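VgrG protein (Vibrio cholerae, PDB 4DTF) carries an actin cross-linking domain, which probably uses ATP and magnesium to join actin molecules to one another covalently. Local coordinates at residues L278-P283 / L349-T354; Q173-G178 / R353-E358; L241-G246 / M255-T260; M59-M64 / T88-S93. One frame throughout, in Å; residues are numbered along the deposited sequence.

Three of the four contacts touch the bound ATP analogue. Interactions 1 and 2 share Arg353 and Thr354, have centres about 10 Å apart and touch directly, because strands 345-352 and 173-180 are neighbours: Phe352 N lies 2.8 Å from Ala175 O. Between them, a glutamine binds one magnesium ion, a glutamate lies beside it, and an arginine holds a sulfate. Interaction 4 reaches the nucleotide from elsewhere, its centre about 16 Å from that of interaction 2 and about 18 Å from that of interaction 1, and contacts the ribose. Interaction 3 stands apart at the surface, its centre about 23 Å from that of interaction 1, where a loop folds onto a helix end.

Interaction 1. Residues L278-P283 / L349-T354; sequences LPRTKP and LFEFRT. With ANP (phosphoaminophosphonic acid-adenylate ester), chain B; SO4 (sulfate ion), chain F.
Arg280 passes its aliphatic chain across Glu351 at a slant, with CG 3.8 Å from Glu351 CB and CD 3.6 Å from Glu351 OE1. Bends at chi2 and chi3 bring the guanidinium beside the carboxylate, the two planes standing 89° apart. Arg280 NE and Glu351 OE1 therefore pair as charges alone, in a long 3.8 Å salt bridge with no N-H aimed at the oxygen. A water completes the link, accepting from NE and donating to OE1. Arg280 NH1 goes to His331 O, and the guanidinium edge faces O1A of the nucleotide. The other carboxylate oxygen, Glu351 OE2, takes a 2.8 Å bond from Arg353 NH1 on its syn side, 28° out of the carboxylate plane.

Beneath this network the strands run antiparallel, Leu278 and Glu351 exchanging backbone bonds in both directions. Beyond the ladder, Thr281 OG1 accepts from Leu349 N at 2.8 Å. Leu349 CD2 touches the adenine, 3.4 Å from C5. Away from the charges, Pro279 CA packs obliquely against Phe350 CD1 at 3.6 Å. With OE2 held by Arg353 beside a magnesium ion, and OE1 tied to Arg280 mainly through the water, the Glu351 carboxylate is probably limited in rotation.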
# COMPACT_ATOMS: atom_id res chain seq x y z
N LEU A 278 3.83 1.26 -7.27
CA LEU A 278 4.78 0.84 -6.25
C LEU A 278 4.70 -0.63 -5.85
O LEU A 278 3.71 -1.03 -5.26
CB LEU A 278 4.62 1.76 -5.02
CG LEU A 278 5.50 1.48 -3.79
CD1 LEU A 278 6.97 1.79 -4.06
CD2 LEU A 278 4.98 2.24 -2.56
N PRO A 279 5.76 -1.45 -6.09
CA PRO A 279 5.72 -2.84 -5.62
C PRO A 279 5.56 -2.85 -4.09
O PRO A 279 6.21 -2.07 -3.40
CB PRO A 279 7.07 -3.42 -6.06
CG PRO A 279 7.51 -2.52 -7.21
CD PRO A 279 7.02 -1.15 -6.81
N ARG A 280 4.63 -3.69 -3.60
CA ARG A 280 4.31 -3.77 -2.18
C ARG A 280 4.72 -5.10 -1.57
O ARG A 280 4.54 -5.29 -0.38
CB ARG A 280 2.81 -3.50 -1.95
CG ARG A 280 2.40 -2.04 -2.22
CD ARG A 280 2.83 -1.05 -1.14
NE ARG A 280 2.28 -1.39 0.17
CZ ARG A 280 3.01 -1.85 1.19
NH1 ARG A 280 4.32 -2.01 1.06
NH2 ARG A 280 2.43 -2.13 2.35
N THR A 281 5.28 -6.02 -2.41
CA THR A 281 5.71 -7.34 -1.97
C THR A 281 7.23 -7.44 -2.03
O THR A 281 7.85 -6.96 -2.99
CB THR A 281 4.98 -8.43 -2.80
OG1 THR A 281 3.56 -8.24 -2.70
CG2 THR A 281 5.34 -9.85 -2.37
N LYS A 282 7.82 -8.10 -1.02
CA LYS A 282 9.25 -8.36 -0.94
C LYS A 282 9.72 -9.06 -2.24
O LYS A 282 9.23 -10.14 -2.55
CB LYS A 282 9.55 -9.26 0.28
CG LYS A 282 11.04 -9.60 0.48
CD LYS A 282 11.23 -10.55 1.69
CE LYS A 282 10.94 -9.90 3.03
NZ LYS A 282 11.21 -10.82 4.16
N PRO A 283 10.63 -8.43 -3.01
CA PRO A 283 11.07 -9.04 -4.28
C PRO A 283 11.59 -10.48 -4.19
O PRO A 283 11.29 -11.28 -5.08
CB PRO A 283 12.14 -8.06 -4.79
CG PRO A 283 11.71 -6.76 -4.24
CD PRO A 283 11.25 -7.10 -2.84
N LEU A 349 1.78 -7.59 -4.82
CA LEU A 349 0.94 -6.40 -4.75
C LEU A 349 1.58 -5.13 -5.22
O LEU A 349 2.80 -4.97 -5.14
CB LEU A 349 0.39 -6.25 -3.31
CG LEU A 349 -0.86 -7.09 -3.00
CD1 LEU A 349 -0.54 -8.60 -2.96
CD2 LEU A 349 -1.45 -6.69 -1.71
N PHE A 350 0.74 -4.22 -5.74
CA PHE A 350 1.22 -2.95 -6.27
C PHE A 350 0.33 -1.81 -5.89
O PHE A 350 -0.89 -1.88 -6.07
CB PHE A 350 1.35 -3.03 -7.80
CG PHE A 350 2.25 -4.15 -8.25
CD1 PHE A 350 3.62 -3.95 -8.39
CD2 PHE A 350 1.74 -5.43 -8.48
CE1 PHE A 350 4.46 -5.00 -8.76
CE2 PHE A 350 2.58 -6.48 -8.85
CZ PHE A 350 3.93 -6.26 -8.98
N GLU A 351 0.93 -0.73 -5.39
CA GLU A 351 0.16 0.44 -4.99
C GLU A 351 0.19 1.49 -6.08
O GLU A 351 1.27 1.93 -6.49
CB GLU A 351 0.70 0.98 -3.66
CG GLU A 351 0.04 2.26 -3.15
CD GLU A 351 0.68 2.82 -1.90
OE1 GLU A 351 1.08 2.04 -1.02
OE2 GLU A 351 0.76 4.07 -1.79
N PHE A 352 -0.99 1.95 -6.48
CA PHE A 352 -1.12 3.04 -7.45
C PHE A 352 -1.11 4.31 -6.60
O PHE A 352 -2.07 4.59 -5.89
CB PHE A 352 -2.42 2.89 -8.27
CG PHE A 352 -2.35 1.76 -9.27
CD1 PHE A 352 -2.58 0.44 -8.87
CD2 PHE A 352 -2.04 2.00 -10.60
CE1 PHE A 352 -2.51 -0.61 -9.79
CE2 PHE A 352 -1.99 0.95 -11.53
CZ PHE A 352 -2.20 -0.34 -11.11
N ARG A 353 0.01 5.04 -6.64
CA ARG A 353 0.24 6.28 -5.87
C ARG A 353 -0.80 7.35 -6.17
O ARG A 353 -1.21 8.09 -5.27
CB ARG A 353 1.69 6.77 -6.04
CG ARG A 353 2.72 5.72 -5.54
CD ARG A 353 2.70 5.55 -4.02
NE ARG A 353 3.16 6.78 -3.36
CZ ARG A 353 3.06 7.05 -2.07
NH1 ARG A 353 2.52 6.17 -1.24
NH2 ARG A 353 3.53 8.19 -1.59
N THR A 354 -1.23 7.40 -7.43
CA THR A 354 -2.32 8.22 -7.97
C THR A 354 -3.22 7.17 -8.63
O THR A 354 -2.72 6.33 -9.39
CB THR A 354 -1.78 9.25 -8.99
OG1 THR A 354 -1.03 10.23 -8.29
CG2 THR A 354 -2.90 9.96 -9.77
PG ANP B . 0.84 3.25 5.88
O1G ANP B . -0.08 4.40 5.60
O2G ANP B . 2.22 3.48 5.33
O3G ANP B . 1.00 3.01 7.35
PB ANP B . -0.31 0.68 5.85
O1B ANP B . 0.50 0.33 7.04
O2B ANP B . -1.73 0.92 6.25
N3B ANP B . 0.24 1.92 5.22
PA ANP B . -1.34 -1.54 4.46
O1A ANP B . -0.76 -2.90 4.40
O2A ANP B . -2.44 -1.50 5.51
O3A ANP B . -0.27 -0.55 4.81
O5' ANP B . -1.95 -1.12 3.04
C5' ANP B . -2.64 -2.21 2.43
C4' ANP B . -3.40 -1.79 1.21
O4' ANP B . -3.38 -2.92 0.32
C3' ANP B . -4.89 -1.52 1.45
O3' ANP B . -5.44 -0.71 0.41
C2' ANP B . -5.46 -2.93 1.43
O2' ANP B . -6.84 -3.00 1.14
C1' ANP B . -4.65 -3.53 0.28
N9 ANP B . -4.47 -4.97 0.32
C8 ANP B . -4.10 -5.76 1.38
N7 ANP B . -4.07 -7.04 1.11
C5 ANP B . -4.44 -7.10 -0.22
C6 ANP B . -4.56 -8.18 -1.13
N6 ANP B . -4.38 -9.46 -0.79
N1 ANP B . -4.90 -7.89 -2.41
C2 ANP B . -5.11 -6.62 -2.75
N3 ANP B . -5.03 -5.52 -1.98
C4 ANP B . -4.69 -5.84 -0.73
S SO4 F . 3.12 7.65 2.18
O1 SO4 F . 2.32 8.33 3.20
O2 SO4 F . 3.33 8.55 1.06
O3 SO4 F . 4.38 7.27 2.76
O4 SO4 F . 2.41 6.45 1.76
O HOH W 1 -0.53 -0.50 -0.49
O HOH W 2 5.16 -6.40 -5.46

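Interaction 2. Residues Q173-G178 / R353-E358. With MG (magnesium ion), chain D; ANP (phosphoaminophosphonic acid-adenylate ester), chain B; SO4 (sulfate ion), chain F.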
# COMPACT_ATOMS: atom_id res chain seq x y z
N GLN A 173 -6.39 9.54 -2.18
CA GLN A 173 -6.70 8.17 -2.58
C GLN A 173 -5.63 7.36 -3.28
O GLN A 173 -4.96 7.83 -4.20
CB GLN A 173 -7.98 8.15 -3.42
CG GLN A 173 -9.23 8.66 -2.65
CD GLN A 173 -10.49 8.77 -3.49
OE1 GLN A 173 -10.46 9.02 -4.70
NE2 GLN A 173 -11.64 8.68 -2.84
N GLN A 174 -5.52 6.10 -2.87
CA GLN A 174 -4.68 5.08 -3.51
C GLN A 174 -5.48 3.82 -3.70
O GLN A 174 -6.48 3.62 -3.02
CB GLN A 174 -3.41 4.76 -2.72
CG GLN A 174 -2.31 5.78 -2.89
CD GLN A 174 -2.31 6.72 -1.73
OE1 GLN A 174 -2.05 6.32 -0.59
NE2 GLN A 174 -2.62 7.97 -2.00
N ALA A 175 -5.02 2.95 -4.61
CA ALA A 175 -5.58 1.63 -4.84
C ALA A 175 -4.39 0.67 -4.86
O ALA A 175 -3.32 1.04 -5.33
CB ALA A 175 -6.31 1.61 -6.18
N THR A 176 -4.58 -0.55 -4.32
CA THR A 176 -3.56 -1.61 -4.29
C THR A 176 -4.13 -2.82 -5.00
O THR A 176 -5.21 -3.27 -4.65
CB THR A 176 -3.05 -1.88 -2.86
OG1 THR A 176 -2.43 -0.70 -2.35
CG2 THR A 176 -2.04 -3.02 -2.79
N VAL A 177 -3.40 -3.34 -6.00
CA VAL A 177 -3.85 -4.48 -6.78
C VAL A 177 -2.92 -5.65 -6.50
O VAL A 177 -1.70 -5.50 -6.55
CB VAL A 177 -3.91 -4.13 -8.31
CG1 VAL A 177 -4.08 -5.37 -9.18
CG2 VAL A 177 -5.02 -3.12 -8.61
N GLY A 178 -3.50 -6.82 -6.24
CA GLY A 178 -2.77 -8.06 -6.03
C GLY A 178 -3.03 -9.00 -7.18
O GLY A 178 -4.18 -9.17 -7.57
N ARG A 353 0.01 5.04 -6.64
CA ARG A 353 0.24 6.28 -5.87
C ARG A 353 -0.80 7.35 -6.17
O ARG A 353 -1.21 8.09 -5.27
CB ARG A 353 1.69 6.77 -6.04
CG ARG A 353 2.72 5.72 -5.54
CD ARG A 353 2.70 5.55 -4.02
NE ARG A 353 3.16 6.78 -3.36
CZ ARG A 353 3.06 7.05 -2.07
NH1 ARG A 353 2.52 6.17 -1.24
NH2 ARG A 353 3.53 8.19 -1.59
N THR A 354 -1.23 7.40 -7.43
CA THR A 354 -2.32 8.22 -7.97
C THR A 354 -3.22 7.17 -8.63
O THR A 354 -2.72 6.33 -9.39
CB THR A 354 -1.78 9.25 -8.99
OG1 THR A 354 -1.03 10.23 -8.29
CG2 THR A 354 -2.90 9.96 -9.77
N VAL A 355 -4.52 7.21 -8.34
CA VAL A 355 -5.45 6.24 -8.94
C VAL A 355 -5.61 6.56 -10.44
O VAL A 355 -6.02 7.68 -10.77
CB VAL A 355 -6.81 6.16 -8.19
CG1 VAL A 355 -7.73 5.14 -8.85
CG2 VAL A 355 -6.61 5.82 -6.72
N PRO A 356 -5.29 5.62 -11.37
CA PRO A 356 -5.48 5.92 -12.80
C PRO A 356 -6.96 5.85 -13.19
O PRO A 356 -7.77 5.33 -12.42
CB PRO A 356 -4.64 4.83 -13.48
CG PRO A 356 -4.76 3.66 -12.57
CD PRO A 356 -4.80 4.24 -11.16
N ASN A 357 -7.30 6.33 -14.40
CA ASN A 357 -8.69 6.33 -14.90
C ASN A 357 -9.32 4.95 -14.88
O ASN A 357 -10.51 4.83 -14.54
CB ASN A 357 -8.78 6.93 -16.32
CG ASN A 357 -8.31 8.37 -16.43
OD1 ASN A 357 -7.48 8.72 -17.28
ND2 ASN A 357 -8.83 9.25 -15.58
N GLU A 358 -8.52 3.90 -15.17
CA GLU A 358 -8.94 2.50 -15.20
C GLU A 358 -9.44 1.97 -13.83
O GLU A 358 -10.23 1.03 -13.79
CB GLU A 358 -7.81 1.59 -15.73
CG GLU A 358 -7.36 1.90 -17.15
CD GLU A 358 -6.15 2.81 -17.31
OE1 GLU A 358 -5.98 3.74 -16.50
OE2 GLU A 358 -5.39 2.59 -18.28
MG MG D . -0.58 4.61 0.37
PG ANP B . 0.84 3.25 5.88
O1G ANP B . -0.08 4.40 5.60
O2G ANP B . 2.22 3.48 5.33
O3G ANP B . 1.00 3.01 7.35
PB ANP B . -0.31 0.68 5.85
O1B ANP B . 0.50 0.33 7.04
O2B ANP B . -1.73 0.92 6.25
N3B ANP B . 0.24 1.92 5.22
PA ANP B . -1.34 -1.54 4.46
O1A ANP B . -0.76 -2.90 4.40
O2A ANP B . -2.44 -1.50 5.51
O3A ANP B . -0.27 -0.55 4.81
O5' ANP B . -1.95 -1.12 3.04
C5' ANP B . -2.64 -2.21 2.43
C4' ANP B . -3.40 -1.79 1.21
O4' ANP B . -3.38 -2.92 0.32
C3' ANP B . -4.89 -1.52 1.45
O3' ANP B . -5.44 -0.71 0.41
C2' ANP B . -5.46 -2.93 1.43
O2' ANP B . -6.84 -3.00 1.14
C1' ANP B . -4.65 -3.53 0.28
N9 ANP B . -4.47 -4.97 0.32
C8 ANP B . -4.10 -5.76 1.38
N7 ANP B . -4.07 -7.04 1.11
C5 ANP B . -4.44 -7.10 -0.22
C6 ANP B . -4.56 -8.18 -1.13
N6 ANP B . -4.38 -9.46 -0.79
N1 ANP B . -4.90 -7.89 -2.41
C2 ANP B . -5.11 -6.62 -2.75
N3 ANP B . -5.03 -5.52 -1.98
C4 ANP B . -4.69 -5.84 -0.73
S SO4 F . 3.12 7.65 2.18
O1 SO4 F . 2.32 8.33 3.20
O2 SO4 F . 3.33 8.55 1.06
O3 SO4 F . 4.38 7.27 2.76
O4 SO4 F . 2.41 6.45 1.76
O HOH W 3 -6.04 9.25 -6.85
O HOH W 4 -3.02 9.95 -4.58
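Gln174 packs its CG against the backbone carbonyl oxygen of Arg353, with CG 3.5 Å from Arg353 O. Its chain then bends at chi2 (99°), and this turn sends the amide away from the strand so that OE1 binds a magnesium ion at 2.5 Å, a rather long bond. The other end of the same amide, NE2, donates over a long distance to a water that sits 2.7 Å from Arg353 O. One amide is thus linked on both sides, to the metal and to the loop, and the two links would favour this rotation.

Val355 makes the apolar half of the contact. With CG1 anti to the backbone N (chi1 -180°), CG2 is the branch that faces the strand: it lies 3.6 Å from Gln173 O and 4.3 Å from Ala175 CB. A second water accepts from Val355 N and lies beside Gln173 O, bridging a gap that no direct hydrogen bond spans. Gln173 itself sends NE2 to Asn29 OD1.

Arg353 leaves its backbone away from the strand, then doubles back so that its guanidinium reaches the sulfate, where NH2 donates almost straight to sulfate O2 at 2.7 Å and NH1 to sulfate O4; Lys272 joins it on the anion. Further along the strand, Thr176 CB rests 3.4 Å from O4' of the ribose. Glu351 OE2 also lies close to the magnesium. Strand, loop, metal and nucleotide together form a magnesium-nucleotide site built on the face of a sheet, consistent with the ATP-dependent chemistry of actin cross-linking domains.

Interaction 3. Residues L241-G246 / M255-T260; sequences LAKKFG and MSEQIT
Phe245 merely comes near Thr260 of the 255-260 loop with its backbone; its side chain leaves the backbone away from the loop, and the ring packs on helix 269-275, touching Val271 and Ala274. One ring face carries Lys244 CG, 3.6 Å above the plane and offset toward the rim, and Leu241 CD2 sits in plane at the edge. The other flat group, the carboxylate of Glu257, has OE2 held by Ser311 OG and Trp252 NE1. Its OE1 looks toward Lys243 but reaches just the aliphatic part, 4.4 Å from CD; the lysine NZ stays 6.0 Å away, so no salt bridge forms.

Ile259 carries most of the contact, pressing both branches onto the last turn of the helix. Chi1 of -60° places CG2 anti to its backbone N and against the helix end, 3.2 Å from Lys243 O, a tight fit, and 3.6 Å from Gly246 CA. The longer branch crosses Lys243 at a slant, CD1 3.9 Å from CG of the lysine, carbon against carbon in apolar contact.

Gly246, with positive phi (64°), is where the chain leaves the helix. Having no side chain, it lets the isoleucine and the Thr260 carbonyl come close to its backbone. No hydrogen bond joins the two segments directly, although Phe245 has a backbone bond with Asn262 a little farther on. This is a glycine-terminated helix C-terminus covered by an apolar residue from the returning loop, at the surface of the domain.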
# COMPACT_ATOMS: atom_id res chain seq x y z
N LEU A 241 16.78 5.14 -8.76
CA LEU A 241 16.25 5.96 -7.68
C LEU A 241 17.29 6.29 -6.61
O LEU A 241 17.34 7.42 -6.16
CB LEU A 241 15.00 5.33 -7.07
CG LEU A 241 13.79 5.27 -8.00
CD1 LEU A 241 12.72 4.39 -7.43
CD2 LEU A 241 13.24 6.65 -8.31
N ALA A 242 18.16 5.33 -6.25
CA ALA A 242 19.23 5.54 -5.27
C ALA A 242 20.18 6.64 -5.76
O ALA A 242 20.58 7.49 -4.97
CB ALA A 242 19.99 4.24 -5.03
N LYS A 243 20.49 6.64 -7.06
CA LYS A 243 21.35 7.64 -7.70
C LYS A 243 20.66 8.99 -7.83
O LYS A 243 21.29 9.99 -7.57
CB LYS A 243 21.76 7.16 -9.09
CG LYS A 243 23.14 6.52 -9.16
CD LYS A 243 23.93 6.94 -10.40
CE LYS A 243 23.11 7.08 -11.67
NZ LYS A 243 23.89 7.66 -12.79
N LYS A 244 19.40 9.01 -8.29
CA LYS A 244 18.61 10.22 -8.49
C LYS A 244 18.36 10.95 -7.15
O LYS A 244 18.52 12.17 -7.06
CB LYS A 244 17.27 9.86 -9.19
CG LYS A 244 16.10 10.83 -9.02
CD LYS A 244 16.12 11.95 -10.00
CE LYS A 244 14.83 12.72 -10.01
NZ LYS A 244 14.79 13.71 -11.12
N PHE A 245 18.01 10.19 -6.11
CA PHE A 245 17.67 10.76 -4.81
C PHE A 245 18.77 10.71 -3.73
O PHE A 245 18.55 11.23 -2.64
CB PHE A 245 16.36 10.15 -4.31
CG PHE A 245 15.13 10.57 -5.09
CD1 PHE A 245 14.56 11.83 -4.89
CD2 PHE A 245 14.51 9.69 -5.96
CE1 PHE A 245 13.42 12.22 -5.61
CE2 PHE A 245 13.36 10.07 -6.66
CZ PHE A 245 12.82 11.33 -6.48
N GLY A 246 19.90 10.08 -4.04
CA GLY A 246 21.01 9.97 -3.09
C GLY A 246 20.60 9.15 -1.88
O GLY A 246 20.66 9.63 -0.75
N MET A 255 27.32 9.77 -1.61
CA MET A 255 28.37 10.79 -1.54
C MET A 255 29.70 10.29 -2.16
O MET A 255 30.47 11.10 -2.69
CB MET A 255 28.57 11.29 -0.10
CG MET A 255 27.43 12.17 0.41
SD MET A 255 27.27 13.76 -0.46
CE MET A 255 28.58 14.70 0.40
N SER A 256 29.94 8.95 -2.17
CA SER A 256 31.14 8.36 -2.79
C SER A 256 31.10 8.54 -4.32
O SER A 256 32.14 8.50 -4.97
CB SER A 256 31.29 6.89 -2.43
OG SER A 256 30.39 6.06 -3.15
N GLU A 257 29.91 8.79 -4.87
CA GLU A 257 29.71 9.06 -6.30
C GLU A 257 29.30 10.51 -6.55
O GLU A 257 28.75 10.83 -7.61
CB GLU A 257 28.74 8.04 -6.91
CG GLU A 257 29.34 6.65 -6.98
CD GLU A 257 28.48 5.55 -7.55
OE1 GLU A 257 27.69 5.84 -8.47
OE2 GLU A 257 28.64 4.39 -7.12
N GLN A 258 29.61 11.39 -5.58
CA GLN A 258 29.35 12.84 -5.61
C GLN A 258 27.84 13.16 -5.75
O GLN A 258 27.46 14.14 -6.40
CB GLN A 258 30.23 13.56 -6.67
CG GLN A 258 31.75 13.36 -6.53
CD GLN A 258 32.24 12.07 -7.17
OE1 GLN A 258 31.91 11.73 -8.31
NE2 GLN A 258 33.00 11.29 -6.41
N ILE A 259 26.99 12.31 -5.14
CA ILE A 259 25.54 12.51 -5.16
C ILE A 259 25.11 13.03 -3.80
O ILE A 259 25.31 12.36 -2.80
CB ILE A 259 24.77 11.23 -5.59
CG1 ILE A 259 25.19 10.78 -7.01
CG2 ILE A 259 23.26 11.48 -5.52
CD1 ILE A 259 25.11 9.26 -7.22
N THR A 260 24.49 14.21 -3.77
CA THR A 260 24.01 14.79 -2.53
C THR A 260 22.71 14.10 -2.08
O THR A 260 21.73 14.13 -2.83
CB THR A 260 23.85 16.31 -2.66
OG1 THR A 260 25.13 16.89 -2.92
CG2 THR A 260 23.26 16.95 -1.41

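Interaction 4. Residues M59-M64 / T88-S93; sequences MLTKDM and TVELVS. With ANP (phosphoaminophosphonic acid-adenylate ester), chain B.
Glu90 starts from a CB wedged between Thr61 OG1, 3.6 Å away, and Asp63 CB, 3.7 Å away. Its CG stands anti to the backbone N (chi1 -175°) and the extended chain crosses Asp63 at a slant: CG and CD both approach Asp63 OD2, CD to 3.8 Å. At the tip the two carboxylates are stacked, their planes 5° apart, with Glu90 OE1 4.0 Å from Asp63 OD1. A water donates to Glu90 OE1 at 2.6 Å and also to Thr61 OG1, joining glutamate to threonine across the strands.

Glu90 also uses its backbone carbonyl: Thr61 N and Thr61 OG1 grip Glu90 O from opposite faces of its plane, the hydroxyl at 2.7 Å. The ladder of strands 56-68 and 85-97 is antiparallel, and where the chain turns at Met64, Thr88 OG1 accepts from Met64 N and is shared with Glu30. Leu60 and Leu91 lie side by side on the face covered by helix 101-124. At the other end of the pairing Val92 CG1 touches the ribose, and Ser93 O accepts from its O2' at 2.6 Å.

Two acidic groups stacked this closely would be expected to repel if both are charged. The Glu90 side chain lies about 3 Å from a magnesium ion, which would offset that and is consistent with an acidic patch beside the metal-nucleotide site.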
# COMPACT_ATOMS: atom_id res chain seq x y z
N MET A 59 -11.00 -0.47 7.57
CA MET A 59 -10.42 -0.11 8.86
C MET A 59 -10.41 1.39 9.01
O MET A 59 -10.24 2.12 8.03
CB MET A 59 -8.97 -0.59 8.94
CG MET A 59 -8.80 -2.09 8.90
SD MET A 59 -7.04 -2.46 8.81
CE MET A 59 -7.07 -4.21 8.96
N LEU A 60 -10.50 1.85 10.26
CA LEU A 60 -10.37 3.26 10.61
C LEU A 60 -8.99 3.40 11.20
O LEU A 60 -8.67 2.75 12.20
CB LEU A 60 -11.45 3.66 11.63
CG LEU A 60 -12.78 4.07 11.01
CD1 LEU A 60 -13.68 2.91 10.86
CD2 LEU A 60 -13.45 5.08 11.88
N THR A 61 -8.13 4.18 10.53
CA THR A 61 -6.75 4.32 10.95
C THR A 61 -6.29 5.74 11.09
O THR A 61 -6.81 6.64 10.42
CB THR A 61 -5.79 3.62 9.94
OG1 THR A 61 -5.76 4.39 8.74
CG2 THR A 61 -6.17 2.16 9.65
N LYS A 62 -5.24 5.93 11.89
CA LYS A 62 -4.58 7.22 11.98
C LYS A 62 -3.56 7.18 10.83
O LYS A 62 -3.04 6.11 10.48
CB LYS A 62 -3.90 7.46 13.35
CG LYS A 62 -2.88 6.42 13.79
CD LYS A 62 -2.06 6.92 14.99
CE LYS A 62 -1.14 5.82 15.46
NZ LYS A 62 -0.28 6.22 16.60
N ASP A 63 -3.33 8.32 10.20
CA ASP A 63 -2.44 8.38 9.05
C ASP A 63 -1.28 9.37 9.26
O ASP A 63 -0.26 8.98 9.81
CB ASP A 63 -3.29 8.69 7.80
CG ASP A 63 -2.58 8.68 6.46
OD1 ASP A 63 -1.43 8.21 6.39
OD2 ASP A 63 -3.19 9.15 5.48
N MET A 64 -1.45 10.63 8.83
CA MET A 64 -0.44 11.68 8.88
C MET A 64 -0.46 12.39 10.24
O MET A 64 -1.49 12.93 10.62
CB MET A 64 -0.70 12.70 7.76
CG MET A 64 0.34 12.70 6.64
SD MET A 64 0.64 11.10 5.87
CE MET A 64 0.22 11.47 4.11
N THR A 88 -4.40 12.63 10.78
CA THR A 88 -5.50 12.59 9.82
C THR A 88 -6.04 11.14 9.87
O THR A 88 -5.34 10.23 10.34
CB THR A 88 -5.03 12.95 8.41
OG1 THR A 88 -4.01 12.04 8.01
CG2 THR A 88 -4.53 14.39 8.31
N VAL A 89 -7.27 10.95 9.40
CA VAL A 89 -7.92 9.66 9.38
C VAL A 89 -7.85 9.10 7.97
O VAL A 89 -8.15 9.80 7.01
CB VAL A 89 -9.38 9.74 9.91
CG1 VAL A 89 -10.15 8.44 9.67
CG2 VAL A 89 -9.40 10.10 11.39
N GLU A 90 -7.46 7.83 7.87
CA GLU A 90 -7.45 7.14 6.59
C GLU A 90 -8.31 5.89 6.68
O GLU A 90 -8.14 5.06 7.59
CB GLU A 90 -6.02 6.82 6.16
CG GLU A 90 -5.91 6.20 4.77
CD GLU A 90 -4.50 5.77 4.41
OE1 GLU A 90 -3.81 5.21 5.29
OE2 GLU A 90 -4.09 5.97 3.24
N LEU A 91 -9.23 5.75 5.74
CA LEU A 91 -10.09 4.55 5.65
C LEU A 91 -9.40 3.56 4.71
O LEU A 91 -9.06 3.91 3.58
CB LEU A 91 -11.49 4.90 5.14
CG LEU A 91 -12.23 6.04 5.86
CD1 LEU A 91 -13.64 6.16 5.29
CD2 LEU A 91 -12.26 5.83 7.40
N VAL A 92 -9.11 2.35 5.23
CA VAL A 92 -8.34 1.32 4.51
C VAL A 92 -9.22 0.10 4.30
O VAL A 92 -9.54 -0.60 5.26
CB VAL A 92 -7.00 0.99 5.23
CG1 VAL A 92 -6.18 -0.02 4.42
CG2 VAL A 92 -6.18 2.27 5.49
N SER A 93 -9.64 -0.15 3.05
CA SER A 93 -10.53 -1.27 2.79
C SER A 93 -9.89 -2.63 3.03
O SER A 93 -8.67 -2.77 2.93
CB SER A 93 -11.12 -1.20 1.38
OG SER A 93 -10.20 -1.64 0.40
PG ANP B . 0.84 3.25 5.88
O1G ANP B . -0.08 4.40 5.60
O2G ANP B . 2.22 3.48 5.33
O3G ANP B . 1.00 3.01 7.35
PB ANP B . -0.31 0.68 5.85
O1B ANP B . 0.50 0.33 7.04
O2B ANP B . -1.73 0.92 6.25
N3B ANP B . 0.24 1.92 5.22
PA ANP B . -1.34 -1.54 4.46
O1A ANP B . -0.76 -2.90 4.40
O2A ANP B . -2.44 -1.50 5.51
O3A ANP B . -0.27 -0.55 4.81
O5' ANP B . -1.95 -1.12 3.04
C5' ANP B . -2.64 -2.21 2.43
C4' ANP B . -3.40 -1.79 1.21
O4' ANP B . -3.38 -2.92 0.32
C3' ANP B . -4.89 -1.52 1.45
O3' ANP B . -5.44 -0.71 0.41
C2' ANP B . -5.46 -2.93 1.43
O2' ANP B . -6.84 -3.00 1.14
C1' ANP B . -4.65 -3.53 0.28
N9 ANP B . -4.47 -4.97 0.32
C8 ANP B . -4.10 -5.76 1.38
N7 ANP B . -4.07 -7.04 1.11
C5 ANP B . -4.44 -7.10 -0.22
C6 ANP B . -4.56 -8.18 -1.13
N6 ANP B . -4.38 -9.46 -0.79
N1 ANP B . -4.90 -7.89 -2.41
C2 ANP B . -5.11 -6.62 -2.75
N3 ANP B . -5.03 -5.52 -1.98
C4 ANP B . -4.69 -5.84 -0.73
O HOH W 5 -3.09 4.52 7.74